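Long-range contacts in backbone pilus subunit (PDB 3RPK), which probably forms the shaft of the pneumococcal pilus as its major backbone pilin, a chain of Ig-like domains anchored to the cell-wall peptidoglycan: residues T8-T13 against D149-H154; V14-A19 against P157-A162; M24-N29 against V43-A48; I65-G70 against P89-K94; I116-S121 against S136-I141. All coordinates share one frame; numbering follows the deposited sequence.

Contact 1: T8-T13 against D149-H154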
# COMPACT_ATOMS: atom_id res chain seq x y z
N THR A 8 7.24 46.38 33.02
CA THR A 8 7.28 47.62 32.22
C THR A 8 6.59 47.42 30.83
O THR A 8 6.45 48.38 30.05
CB THR A 8 8.69 48.29 32.20
OG1 THR A 8 9.41 47.90 31.03
CG2 THR A 8 9.52 48.01 33.47
N THR A 9 6.15 46.17 30.56
CA THR A 9 5.41 45.78 29.37
C THR A 9 3.96 45.68 29.84
O THR A 9 3.52 44.62 30.28
CB THR A 9 5.97 44.47 28.74
OG1 THR A 9 7.39 44.55 28.60
CG2 THR A 9 5.34 44.15 27.40
N THR A 10 3.25 46.82 29.80
CA THR A 10 1.85 46.95 30.26
C THR A 10 0.87 46.08 29.49
O THR A 10 -0.12 45.61 30.06
CB THR A 10 1.43 48.42 30.27
OG1 THR A 10 1.76 49.00 29.01
CG2 THR A 10 2.08 49.21 31.40
N SER A 11 1.14 45.88 28.19
CA SER A 11 0.29 45.07 27.30
C SER A 11 1.07 44.25 26.27
O SER A 11 2.14 44.66 25.81
CB SER A 11 -0.78 45.94 26.62
OG SER A 11 -0.27 46.69 25.53
N VAL A 12 0.52 43.08 25.93
CA VAL A 12 0.99 42.16 24.91
C VAL A 12 -0.23 41.86 24.03
O VAL A 12 -1.25 41.44 24.56
CB VAL A 12 1.64 40.89 25.53
CG1 VAL A 12 2.05 39.90 24.45
CG2 VAL A 12 2.83 41.25 26.41
N THR A 13 -0.14 42.17 22.71
CA THR A 13 -1.18 41.93 21.68
C THR A 13 -0.79 40.71 20.84
O THR A 13 0.28 40.71 20.21
CB THR A 13 -1.40 43.18 20.80
OG1 THR A 13 -1.67 44.31 21.64
CG2 THR A 13 -2.53 43.02 19.82
N ASP A 149 12.41 46.68 26.56
CA ASP A 149 11.93 47.99 26.95
C ASP A 149 10.67 48.34 26.16
O ASP A 149 10.43 49.50 25.82
CB ASP A 149 13.02 49.05 26.78
CG ASP A 149 14.23 48.88 27.68
OD1 ASP A 149 14.04 48.76 28.92
OD2 ASP A 149 15.37 48.96 27.16
N VAL A 150 9.87 47.31 25.86
CA VAL A 150 8.64 47.45 25.10
C VAL A 150 7.50 47.66 26.08
O VAL A 150 7.36 46.88 27.02
CB VAL A 150 8.42 46.25 24.14
CG1 VAL A 150 7.07 46.32 23.46
CG2 VAL A 150 9.53 46.17 23.09
N VAL A 151 6.73 48.74 25.89
CA VAL A 151 5.58 49.07 26.73
C VAL A 151 4.34 48.27 26.26
O VAL A 151 3.69 47.63 27.09
CB VAL A 151 5.34 50.61 26.80
CG1 VAL A 151 3.92 50.96 27.23
CG2 VAL A 151 6.35 51.26 27.72
N ASP A 152 4.05 48.30 24.95
CA ASP A 152 2.94 47.58 24.30
C ASP A 152 3.50 46.57 23.29
O ASP A 152 3.74 46.91 22.12
CB ASP A 152 1.93 48.57 23.66
CG ASP A 152 0.78 47.97 22.85
OD1 ASP A 152 0.50 46.74 23.00
OD2 ASP A 152 0.12 48.74 22.10
N ALA A 153 3.75 45.34 23.75
CA ALA A 153 4.29 44.27 22.93
C ALA A 153 3.29 43.68 21.94
O ALA A 153 2.07 43.77 22.13
CB ALA A 153 4.87 43.18 23.82
N HIS A 154 3.83 43.10 20.87
CA HIS A 154 3.09 42.45 19.80
C HIS A 154 3.75 41.11 19.51
O HIS A 154 4.97 41.05 19.35
CB HIS A 154 3.06 43.33 18.55
CG HIS A 154 2.26 44.55 18.76
ND1 HIS A 154 0.96 44.79 18.46
CD2 HIS A 154 2.78 45.65 19.41
CE1 HIS A 154 0.68 46.07 18.90
NE2 HIS A 154 1.80 46.54 19.46
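Ser11, Val12 and Thr13 run beside Asp152, Ala153 and His154 as a parallel strand pair, one edge of the mixed sheet in the N-terminal domain of this Ig-like pilin. The axes are inclined by 24°. The backbone evidence is a ladder of three bonds: Ser11 N to Val151 O at 3.3 Å, Ala153 N to Ser11 O at 2.7 Å, and Thr13 N to Ala153 O at 2.8 Å. Val151 O also takes the hydroxyl of Thr10, OG1 lying 3.0 Å away and well above the carbonyl plane, whereas Ser11 N approaches in that plane; two donors therefore grip this oxygen where the pairing starts.

On the face carrying Ser11 and Asp152, OG of Ser11 gives its proton to OD1 of Asp152 at 2.6 Å, meeting the carboxylate from above its plane rather than at its rim. A chi1 of 175° turns the aspartate's CG away from its own backbone N and brings OD1 to the serine.

One step outward, Thr9 OG1 donates to Val150 O at 2.8 Å, nearly in line with the carbonyl, and is itself bonded to Leu147 N, so one hydroxyl ties the N-terminal end to two points of the loop before strand 152-155. Across the sheet, strand 102-105 bonds to Val12 through Phe104. On the face of Val12 and Ala153 the contact is apolar, with Thr9 CG2 also near Ala153 CB, which Val12 CG2 approaches to 3.8 Å.

Contact 2: V14-A19 against P157-A162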
# COMPACT_ATOMS: atom_id res chain seq x y z
N VAL A 14 -1.64 39.65 20.86
CA VAL A 14 -1.34 38.43 20.10
C VAL A 14 -2.06 38.47 18.75
O VAL A 14 -3.28 38.66 18.71
CB VAL A 14 -1.63 37.13 20.90
CG1 VAL A 14 -1.16 35.89 20.15
CG2 VAL A 14 -1.00 37.17 22.28
N HIS A 15 -1.30 38.32 17.66
CA HIS A 15 -1.85 38.32 16.30
C HIS A 15 -1.81 36.94 15.71
O HIS A 15 -0.75 36.32 15.63
CB HIS A 15 -1.03 39.22 15.39
CG HIS A 15 -0.95 40.64 15.84
ND1 HIS A 15 -1.77 41.61 15.31
CD2 HIS A 15 -0.09 41.22 16.71
CE1 HIS A 15 -1.41 42.74 15.88
NE2 HIS A 15 -0.41 42.55 16.74
N LYS A 16 -2.96 36.46 15.24
CA LYS A 16 -3.06 35.20 14.52
C LYS A 16 -3.03 35.54 13.00
O LYS A 16 -3.76 36.41 12.52
CB LYS A 16 -4.34 34.44 14.91
CG LYS A 16 -4.58 33.19 14.06
CD LYS A 16 -3.90 31.99 14.63
CE LYS A 16 -4.04 30.81 13.73
NZ LYS A 16 -3.54 29.59 14.41
N LEU A 17 -2.16 34.86 12.27
CA LEU A 17 -2.04 35.08 10.83
C LEU A 17 -2.15 33.78 10.07
O LEU A 17 -1.82 32.71 10.59
CB LEU A 17 -0.68 35.70 10.49
CG LEU A 17 -0.24 36.97 11.22
CD1 LEU A 17 1.24 37.19 11.03
CD2 LEU A 17 -1.05 38.21 10.77
N LEU A 18 -2.63 33.87 8.83
CA LEU A 18 -2.65 32.76 7.90
C LEU A 18 -1.81 33.25 6.75
O LEU A 18 -2.24 34.11 5.98
CB LEU A 18 -4.05 32.31 7.47
CG LEU A 18 -4.76 31.30 8.37
CD1 LEU A 18 -6.08 30.86 7.74
CD2 LEU A 18 -3.87 30.07 8.71
N ALA A 19 -0.55 32.84 6.76
CA ALA A 19 0.41 33.26 5.76
C ALA A 19 1.24 32.08 5.30
O ALA A 19 1.20 31.00 5.89
CB ALA A 19 1.30 34.35 6.33
N PRO A 157 2.87 34.57 16.39
CA PRO A 157 3.26 33.15 16.39
C PRO A 157 3.13 32.47 15.04
O PRO A 157 2.37 32.93 14.17
CB PRO A 157 2.33 32.51 17.41
CG PRO A 157 1.14 33.39 17.45
CD PRO A 157 1.59 34.77 17.10
N LYS A 158 3.91 31.38 14.86
CA LYS A 158 3.89 30.53 13.68
C LYS A 158 2.83 29.48 13.96
O LYS A 158 2.54 29.19 15.13
CB LYS A 158 5.27 29.91 13.38
CG LYS A 158 6.23 29.82 14.58
CD LYS A 158 7.42 28.87 14.32
CE LYS A 158 8.06 28.32 15.58
NZ LYS A 158 8.95 29.31 16.25
N ASN A 159 2.18 28.99 12.91
CA ASN A 159 1.14 27.98 13.07
C ASN A 159 1.79 26.65 12.89
O ASN A 159 2.89 26.56 12.36
CB ASN A 159 0.01 28.15 12.04
CG ASN A 159 -0.72 29.47 12.04
OD1 ASN A 159 -0.85 30.10 13.19
ND2 ASN A 159 -1.19 29.93 10.99
N THR A 160 1.08 25.60 13.32
CA THR A 160 1.52 24.22 13.21
C THR A 160 1.42 23.74 11.75
O THR A 160 0.83 24.38 10.87
CB THR A 160 0.76 23.33 14.18
OG1 THR A 160 -0.63 23.36 13.86
CG2 THR A 160 1.00 23.73 15.66
N GLU A 161 2.05 22.60 11.52
CA GLU A 161 2.17 21.90 10.26
C GLU A 161 1.00 20.91 10.15
O GLU A 161 0.92 19.96 10.94
CB GLU A 161 3.56 21.20 10.20
CG GLU A 161 3.98 20.36 11.43
CD GLU A 161 4.42 20.98 12.76
OE1 GLU A 161 5.26 21.91 12.75
OE2 GLU A 161 3.98 20.48 13.82
N ALA A 162 0.05 21.16 9.22
CA ALA A 162 -1.09 20.26 9.01
C ALA A 162 -0.60 19.02 8.27
O ALA A 162 0.21 19.14 7.34
CB ALA A 162 -2.19 20.94 8.23
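Lys16 and Asn159 meet through their polar ends, and two hydrogen bonds hold the polar part of the contact between 14-19 and 157-162. In the first, Lys16 NZ donates to Asn159 OD1 at 3.0 Å; the ammonium sits far above the amide plane, 67° out of it, so it comes over the face of the carbonyl. In the second, Asn159 ND2 gives to Leu17 O at 2.9 Å, arriving almost in line with that C=O. The amide is thus used at both ends, which fixes its rotation. The lysine chain leaves on the far side of CA from its backbone N (chi1 173°), bends at chi2 and is extended from there, carrying NZ to the asparagine.

Apolar and van der Waals contacts are fewer. Leu18 CD2 comes across at about a right angle to reach Asn159 ND2 at 3.5 Å. Pro157 lays its CD atom 3.2 Å from His15 O, and the same CD faces Val14 CG1 at 4.3 Å.

Charge enters from outside: NZ makes a salt bridge with Glu118 and further hydrogen bonds with Ser136 O and the Tyr125 hydroxyl.

A buried lysine, an asparagine and an acidic neighbour are the three components of the intramolecular isopeptide bonds of Gram-positive pilin domains. Here Lys16 NZ stands 3.7 Å from Asn159 CG and the amide nitrogen is still present, so the model describes an unlinked pair, consistent with a site set up for that bond but not joined.

Contact 3: M24-N29 against V43-A48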
# COMPACT_ATOMS: atom_id res chain seq x y z
N MSE A 24 5.80 34.53 6.53
CA MSE A 24 6.09 34.29 7.94
C MSE A 24 7.56 34.59 8.24
O MSE A 24 7.90 34.98 9.35
CB MSE A 24 5.78 32.83 8.31
CG MSE A 24 4.32 32.58 8.70
SE MSE A 24 3.53 33.91 9.96
CE MSE A 24 4.78 33.75 11.56
N ASP A 25 8.42 34.41 7.22
CA ASP A 25 9.85 34.71 7.29
C ASP A 25 10.09 36.22 7.12
O ASP A 25 10.98 36.74 7.78
CB ASP A 25 10.62 33.88 6.26
CG ASP A 25 10.44 32.37 6.36
OD1 ASP A 25 9.77 31.91 7.31
OD2 ASP A 25 10.95 31.65 5.47
N LYS A 26 9.27 36.92 6.27
CA LYS A 26 9.29 38.38 6.04
C LYS A 26 9.00 39.07 7.41
O LYS A 26 9.69 40.02 7.77
CB LYS A 26 8.22 38.80 5.00
CG LYS A 26 8.72 39.16 3.60
CD LYS A 26 7.56 39.17 2.56
CE LYS A 26 7.65 40.20 1.44
NZ LYS A 26 6.31 40.47 0.79
N ILE A 27 7.99 38.54 8.18
CA ILE A 27 7.60 38.97 9.53
C ILE A 27 8.72 38.63 10.54
O ILE A 27 9.05 39.46 11.39
CB ILE A 27 6.25 38.32 9.93
CG1 ILE A 27 5.07 39.07 9.30
CG2 ILE A 27 6.05 38.21 11.46
CD1 ILE A 27 3.90 38.20 8.97
N ALA A 28 9.29 37.41 10.44
CA ALA A 28 10.33 36.93 11.35
C ALA A 28 11.51 37.88 11.47
O ALA A 28 11.83 38.32 12.58
CB ALA A 28 10.78 35.55 10.93
N ASN A 29 12.15 38.23 10.32
CA ASN A 29 13.32 39.11 10.27
C ASN A 29 13.00 40.56 10.63
O ASN A 29 13.86 41.23 11.20
CB ASN A 29 14.05 39.01 8.92
CG ASN A 29 13.22 39.34 7.68
OD1 ASN A 29 12.52 40.36 7.61
ND2 ASN A 29 13.35 38.52 6.64
N VAL A 43 3.75 47.41 8.10
CA VAL A 43 3.30 46.82 6.85
C VAL A 43 3.39 45.28 6.93
O VAL A 43 4.49 44.73 7.12
CB VAL A 43 4.01 47.42 5.59
CG1 VAL A 43 5.54 47.49 5.76
CG2 VAL A 43 3.63 46.64 4.33
N LEU A 44 2.24 44.59 6.81
CA LEU A 44 2.18 43.13 6.82
C LEU A 44 2.48 42.62 5.42
O LEU A 44 2.26 43.36 4.46
CB LEU A 44 0.88 42.60 7.45
CG LEU A 44 0.77 42.68 8.97
CD1 LEU A 44 -0.51 41.99 9.43
CD2 LEU A 44 1.96 42.05 9.68
N PRO A 45 2.95 41.35 5.28
CA PRO A 45 3.29 40.83 3.94
C PRO A 45 2.07 41.00 3.06
O PRO A 45 0.96 41.22 3.57
CB PRO A 45 3.89 39.46 4.23
CG PRO A 45 4.56 39.63 5.52
CD PRO A 45 3.73 40.58 6.31
N ALA A 46 2.31 40.96 1.73
CA ALA A 46 1.38 41.08 0.62
C ALA A 46 0.06 40.27 0.70
O ALA A 46 -1.01 40.86 0.88
CB ALA A 46 2.10 40.64 -0.65
N ASN A 47 0.17 38.92 0.66
CA ASN A 47 -0.94 37.98 0.73
C ASN A 47 -1.24 37.47 2.17
O ASN A 47 -2.25 36.78 2.35
CB ASN A 47 -0.73 36.79 -0.23
CG ASN A 47 -1.06 37.09 -1.68
OD1 ASN A 47 -2.14 36.75 -2.19
ND2 ASN A 47 -0.12 37.71 -2.38
N ALA A 48 -0.40 37.80 3.17
CA ALA A 48 -0.60 37.38 4.57
C ALA A 48 -1.87 38.01 5.15
O ALA A 48 -2.07 39.21 5.04
CB ALA A 48 0.61 37.78 5.41
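Pro45 presses its ring against Lys26 and Ile27, on one side of the short helix 23-29, and the evidence for close packing lies almost wholly in those three residues. Ile27 meets the proline at about a right angle: CG1, placed beside its own backbone N by chi1 of -80°, and CD1 behind it both bear on the ring, with Ile27 CD1 at 3.6 Å from Pro45 CD. Lys26 adds its aliphatic part, CB lying 3.8 Å from Pro45 CG, and its chain slides past the ring in the opposite direction. No hydrogen bond crosses between the segments.

The solvent side is looser. Beyond the proline, the lysine chain bends at chi3 and its end merely comes near the following loop, NZ standing 4.1 Å from Ala46 N; Lys26 and Ala46 are both solvent-exposed.

The apolar side of the contact faces the sheet. Leu44 belongs here as a lighter apolar contact, its CD2 being 4.3 Å from Ile27 CG1. Leu17 of strand 11-18 is touched by Met24 and Ile27 from the helix and by Leu44 from the loop, while Ile27 also rests on Tyr156. The loop, which leads directly into strand 49-51, thus packs together with the helix against the preceding strand.

Contact 4: I65-G70 against P89-K94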
# COMPACT_ATOMS: atom_id res chain seq x y z
N ILE A 65 -2.55 27.24 33.51
CA ILE A 65 -3.38 28.39 33.15
C ILE A 65 -3.30 29.41 34.29
O ILE A 65 -3.40 29.05 35.46
CB ILE A 65 -4.84 27.93 32.87
CG1 ILE A 65 -4.94 27.24 31.51
CG2 ILE A 65 -5.87 29.09 32.98
CD1 ILE A 65 -6.03 26.16 31.43
N ILE A 66 -3.07 30.69 33.92
CA ILE A 66 -2.92 31.81 34.85
C ILE A 66 -4.01 32.91 34.80
O ILE A 66 -4.52 33.29 33.74
CB ILE A 66 -1.50 32.42 34.82
CG1 ILE A 66 -1.15 33.06 33.46
CG2 ILE A 66 -0.46 31.42 35.26
CD1 ILE A 66 -0.67 34.49 33.54
N ASP A 67 -4.27 33.44 35.98
CA ASP A 67 -5.11 34.57 36.32
C ASP A 67 -4.31 35.84 35.86
O ASP A 67 -3.11 35.74 35.59
CB ASP A 67 -5.34 34.51 37.85
CG ASP A 67 -5.85 35.74 38.58
OD1 ASP A 67 -7.08 35.99 38.53
OD2 ASP A 67 -5.04 36.36 39.31
N GLU A 68 -4.98 37.02 35.74
CA GLU A 68 -4.36 38.28 35.28
C GLU A 68 -3.23 38.79 36.16
O GLU A 68 -2.39 39.54 35.68
CB GLU A 68 -5.41 39.37 35.04
CG GLU A 68 -6.50 39.01 34.03
CD GLU A 68 -7.65 38.13 34.51
OE1 GLU A 68 -7.79 37.92 35.74
OE2 GLU A 68 -8.42 37.65 33.64
N ASN A 69 -3.21 38.38 37.44
CA ASN A 69 -2.20 38.72 38.44
C ASN A 69 -1.07 37.68 38.45
O ASN A 69 -0.14 37.79 39.25
CB ASN A 69 -2.83 38.83 39.84
CG ASN A 69 -4.07 39.67 39.91
OD1 ASN A 69 -3.91 40.96 39.71
ND2 ASN A 69 -5.18 39.17 40.11
N GLY A 70 -1.19 36.67 37.59
CA GLY A 70 -0.21 35.60 37.45
C GLY A 70 -0.43 34.37 38.30
O GLY A 70 0.39 33.44 38.27
N PRO A 89 -11.08 27.77 33.40
CA PRO A 89 -11.50 28.67 34.49
C PRO A 89 -12.06 30.03 34.04
O PRO A 89 -11.56 30.61 33.08
CB PRO A 89 -10.24 28.80 35.36
CG PRO A 89 -9.28 27.76 34.85
CD PRO A 89 -9.62 27.58 33.41
N ALA A 90 -13.12 30.51 34.73
CA ALA A 90 -13.80 31.77 34.44
C ALA A 90 -12.88 32.98 34.61
O ALA A 90 -12.99 33.97 33.87
CB ALA A 90 -15.03 31.92 35.32
N THR A 91 -11.95 32.88 35.57
CA THR A 91 -10.97 33.90 35.93
C THR A 91 -9.69 33.86 35.04
O THR A 91 -8.80 34.68 35.24
CB THR A 91 -10.76 33.86 37.47
OG1 THR A 91 -9.78 34.80 37.90
CG2 THR A 91 -10.42 32.46 37.99
N ALA A 92 -9.61 32.94 34.06
CA ALA A 92 -8.43 32.75 33.21
C ALA A 92 -8.11 33.89 32.25
O ALA A 92 -9.00 34.65 31.83
CB ALA A 92 -8.50 31.43 32.47
N MSE A 93 -6.83 34.00 31.90
CA MSE A 93 -6.33 35.01 31.00
C MSE A 93 -6.53 34.56 29.56
O MSE A 93 -5.58 34.19 28.87
CB MSE A 93 -4.86 35.28 31.31
CG MSE A 93 -4.33 36.60 30.76
SE MSE A 93 -2.66 37.11 31.67
CE MSE A 93 -2.31 38.76 30.66
N LYS A 94 -7.79 34.59 29.11
CA LYS A 94 -8.19 34.22 27.75
C LYS A 94 -8.83 35.42 27.05
O LYS A 94 -9.65 36.14 27.66
CB LYS A 94 -9.14 33.00 27.74
CG LYS A 94 -10.40 33.12 28.60
CD LYS A 94 -11.26 31.88 28.53
CE LYS A 94 -12.28 31.82 29.65
NZ LYS A 94 -13.53 32.57 29.35
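Ile66 and Met93, modelled as selenomethionine, lie side by side and point the same way, the SE atom of Met93 reaching 3.8 Å from CD1 of Ile66. Met93 gets there as a straight rod: with chi1 at -161° and the chain extended beyond CG, its SE also passes 4.2 Å from Glu68 CA. At the base of this pair the backbones are tied, Met93 N donating to Ile66 O at 3.0 Å with the donor tilted a little from the carbonyl plane.

Ile65 points the opposite way from Ile66, toward 89-94. Its CG2 branch is the touching atom, set 3.6 Å from Ala92 CB and 4.1 Å from Pro89 CD, and the isoleucine slants across the proline ring instead of lying along it.

A polar fringe follows. Thr91 and Asp67 approach at an oblique angle, with Asp67 OD1 and Thr91 OG1 3.0 Å apart. The other carboxylate oxygen of Asp67 turns back within its own loop: OD2 receives Asn69 ND2 at 2.9 Å on its syn side and, weakly, the backbone N of Asn69. Glu68 bends at chi2 to lie near the Thr91 carbonyl without a hydrogen bond, both being acceptors.

Outside the pair, Leu73 lies against Pro89, Thr91 and Ala92, and Trp58 of strand 55-59 shares backbone hydrogen bonds with both Ile66 and Met93. The geometry is that of two type I beta turns, Asp67-Gly70 and Pro89-Ala92, brought together where the first begins and the second ends; the second leads through an inverse gamma turn at Met93 into the edge strand 94-96 of the antiparallel sheet.

Contact 5: I116-S121 against S136-I141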
# COMPACT_ATOMS: atom_id res chain seq x y z
N ILE A 116 1.84 31.20 25.74
CA ILE A 116 0.54 31.54 25.15
C ILE A 116 0.15 30.39 24.23
O ILE A 116 0.90 30.06 23.30
CB ILE A 116 0.45 32.93 24.43
CG1 ILE A 116 1.17 34.06 25.23
CG2 ILE A 116 -1.02 33.28 24.16
CD1 ILE A 116 1.64 35.24 24.40
N TYR A 117 -0.97 29.74 24.55
CA TYR A 117 -1.56 28.62 23.80
C TYR A 117 -2.82 29.08 23.07
O TYR A 117 -3.52 29.99 23.52
CB TYR A 117 -1.94 27.47 24.75
CG TYR A 117 -0.77 26.71 25.30
CD1 TYR A 117 -0.24 25.62 24.62
CD2 TYR A 117 -0.21 27.04 26.53
CE1 TYR A 117 0.83 24.89 25.14
CE2 TYR A 117 0.85 26.31 27.07
CZ TYR A 117 1.38 25.25 26.35
OH TYR A 117 2.45 24.55 26.83
N GLU A 118 -3.14 28.42 21.97
CA GLU A 118 -4.35 28.69 21.23
C GLU A 118 -5.32 27.55 21.51
O GLU A 118 -4.92 26.39 21.44
CB GLU A 118 -4.07 28.81 19.71
CG GLU A 118 -5.32 29.04 18.88
CD GLU A 118 -5.30 28.57 17.43
OE1 GLU A 118 -5.99 27.58 17.12
OE2 GLU A 118 -4.64 29.23 16.60
N ILE A 119 -6.59 27.87 21.88
CA ILE A 119 -7.62 26.86 22.07
C ILE A 119 -8.40 26.84 20.74
O ILE A 119 -9.31 27.65 20.50
CB ILE A 119 -8.50 27.01 23.34
CG1 ILE A 119 -7.69 27.34 24.59
CG2 ILE A 119 -9.38 25.76 23.55
CD1 ILE A 119 -6.50 26.32 24.97
N HIS A 120 -7.91 25.97 19.84
CA HIS A 120 -8.40 25.79 18.49
C HIS A 120 -9.89 25.49 18.41
O HIS A 120 -10.56 26.01 17.52
CB HIS A 120 -7.56 24.70 17.79
CG HIS A 120 -7.76 24.64 16.30
ND1 HIS A 120 -7.32 25.65 15.46
CD2 HIS A 120 -8.34 23.67 15.55
CE1 HIS A 120 -7.65 25.28 14.24
NE2 HIS A 120 -8.25 24.08 14.24
N SER A 121 -10.41 24.67 19.35
CA SER A 121 -11.82 24.27 19.37
C SER A 121 -12.75 25.43 19.70
O SER A 121 -13.90 25.43 19.27
CB SER A 121 -12.04 23.11 20.34
OG SER A 121 -12.28 23.57 21.66
N SER A 136 -4.69 26.10 10.69
CA SER A 136 -3.91 25.28 11.60
C SER A 136 -3.70 26.05 12.91
O SER A 136 -3.45 27.26 12.86
CB SER A 136 -2.55 24.96 10.97
OG SER A 136 -2.15 23.65 11.32
N LYS A 137 -3.79 25.35 14.07
CA LYS A 137 -3.57 25.91 15.41
C LYS A 137 -2.14 26.45 15.52
O LYS A 137 -1.27 25.97 14.83
CB LYS A 137 -3.88 24.89 16.52
CG LYS A 137 -3.13 23.56 16.41
CD LYS A 137 -3.37 22.62 17.58
CE LYS A 137 -4.80 22.17 17.78
NZ LYS A 137 -5.35 21.50 16.58
N ALA A 138 -1.91 27.47 16.35
CA ALA A 138 -0.58 28.06 16.49
C ALA A 138 0.38 27.29 17.37
O ALA A 138 -0.02 26.64 18.35
CB ALA A 138 -0.69 29.49 16.97
N VAL A 139 1.67 27.43 17.06
CA VAL A 139 2.76 26.86 17.82
C VAL A 139 2.75 27.63 19.14
O VAL A 139 2.60 28.86 19.07
CB VAL A 139 4.11 26.97 17.04
CG1 VAL A 139 5.33 26.90 17.96
CG2 VAL A 139 4.20 25.89 15.98
N PRO A 140 2.77 26.96 20.33
CA PRO A 140 2.75 27.71 21.61
C PRO A 140 3.87 28.77 21.71
O PRO A 140 5.00 28.55 21.23
CB PRO A 140 2.84 26.63 22.70
CG PRO A 140 2.52 25.37 22.02
CD PRO A 140 2.92 25.51 20.58
N ILE A 141 3.51 29.95 22.27
CA ILE A 141 4.38 31.13 22.40
C ILE A 141 5.04 31.16 23.77
O ILE A 141 4.36 31.37 24.77
CB ILE A 141 3.58 32.43 22.12
CG1 ILE A 141 2.92 32.43 20.75
CG2 ILE A 141 4.42 33.65 22.29
CD1 ILE A 141 1.39 32.13 20.80
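Ile116 and Ile141 form an antiparallel hydrogen-bonded pair, with Ile116 N to Ile141 O at 2.7 Å and Ile141 N to Ile116 O at 2.8 Å, after which the chains diverge. This is where strand 112-118 meets the edge strand 141-145 of the four-stranded antiparallel sheet in the Ig-like N-terminal domain.

The two isoleucines share one face of the sheet, where Ile116 CB touches Ile141 CD1 at 3.8 Å; Val155 of the other sheet lies against both. Tyr117 points away at its CB, yet its ring swings back to set CE1 3.6 Å from Pro140 CG, while its hydroxyl is bonded to Asn63.

Where the backbones have parted, Glu118 bridges the gap. Its first torsion, 178°, sends the chain away from the backbone N, and the extended remainder delivers the carboxylate to the loop. OE2, whose strong partner is the ammonium of Lys16, takes a weak bond from Ala138 N at 3.3 Å. OE1 comes to 3.4 Å from Lys137 CA.

The same OE1 orients a ring: His120 ND1 donates to it at 2.9 Å, the oxygen lying in the imidazole plane at the ring's edge. Lys137, bent at chi3 and chi4, curls past this histidine at about a right angle, its CE atom coming 3.7 Å from His120 CB.

In the fold
All five contacts lie on one side of the chain's centre, and strand 11-18 links most of them. It carries contact 1 and contact 2 in turn, their centres about 20 Å apart, and the two meet where His154 ND1 and His15 NE2 are 3.1 Å apart, probably hydrogen-bonded. Contact 5 is the nearest neighbour of contact 2, about 8 Å between centres: the Lys16 to Glu118 salt bridge joins them at the presumed isopeptide site, as does a probable backbone bond from Val139 N to Lys158 O (2.7 Å). Contact 3, about 12 Å from contact 2 between centres, packs on it through Leu17 CD1 and Ile27 CD1, 3.5 Å apart. Contact 4 stands apart, its nearest atoms about 6 Å from contact 5.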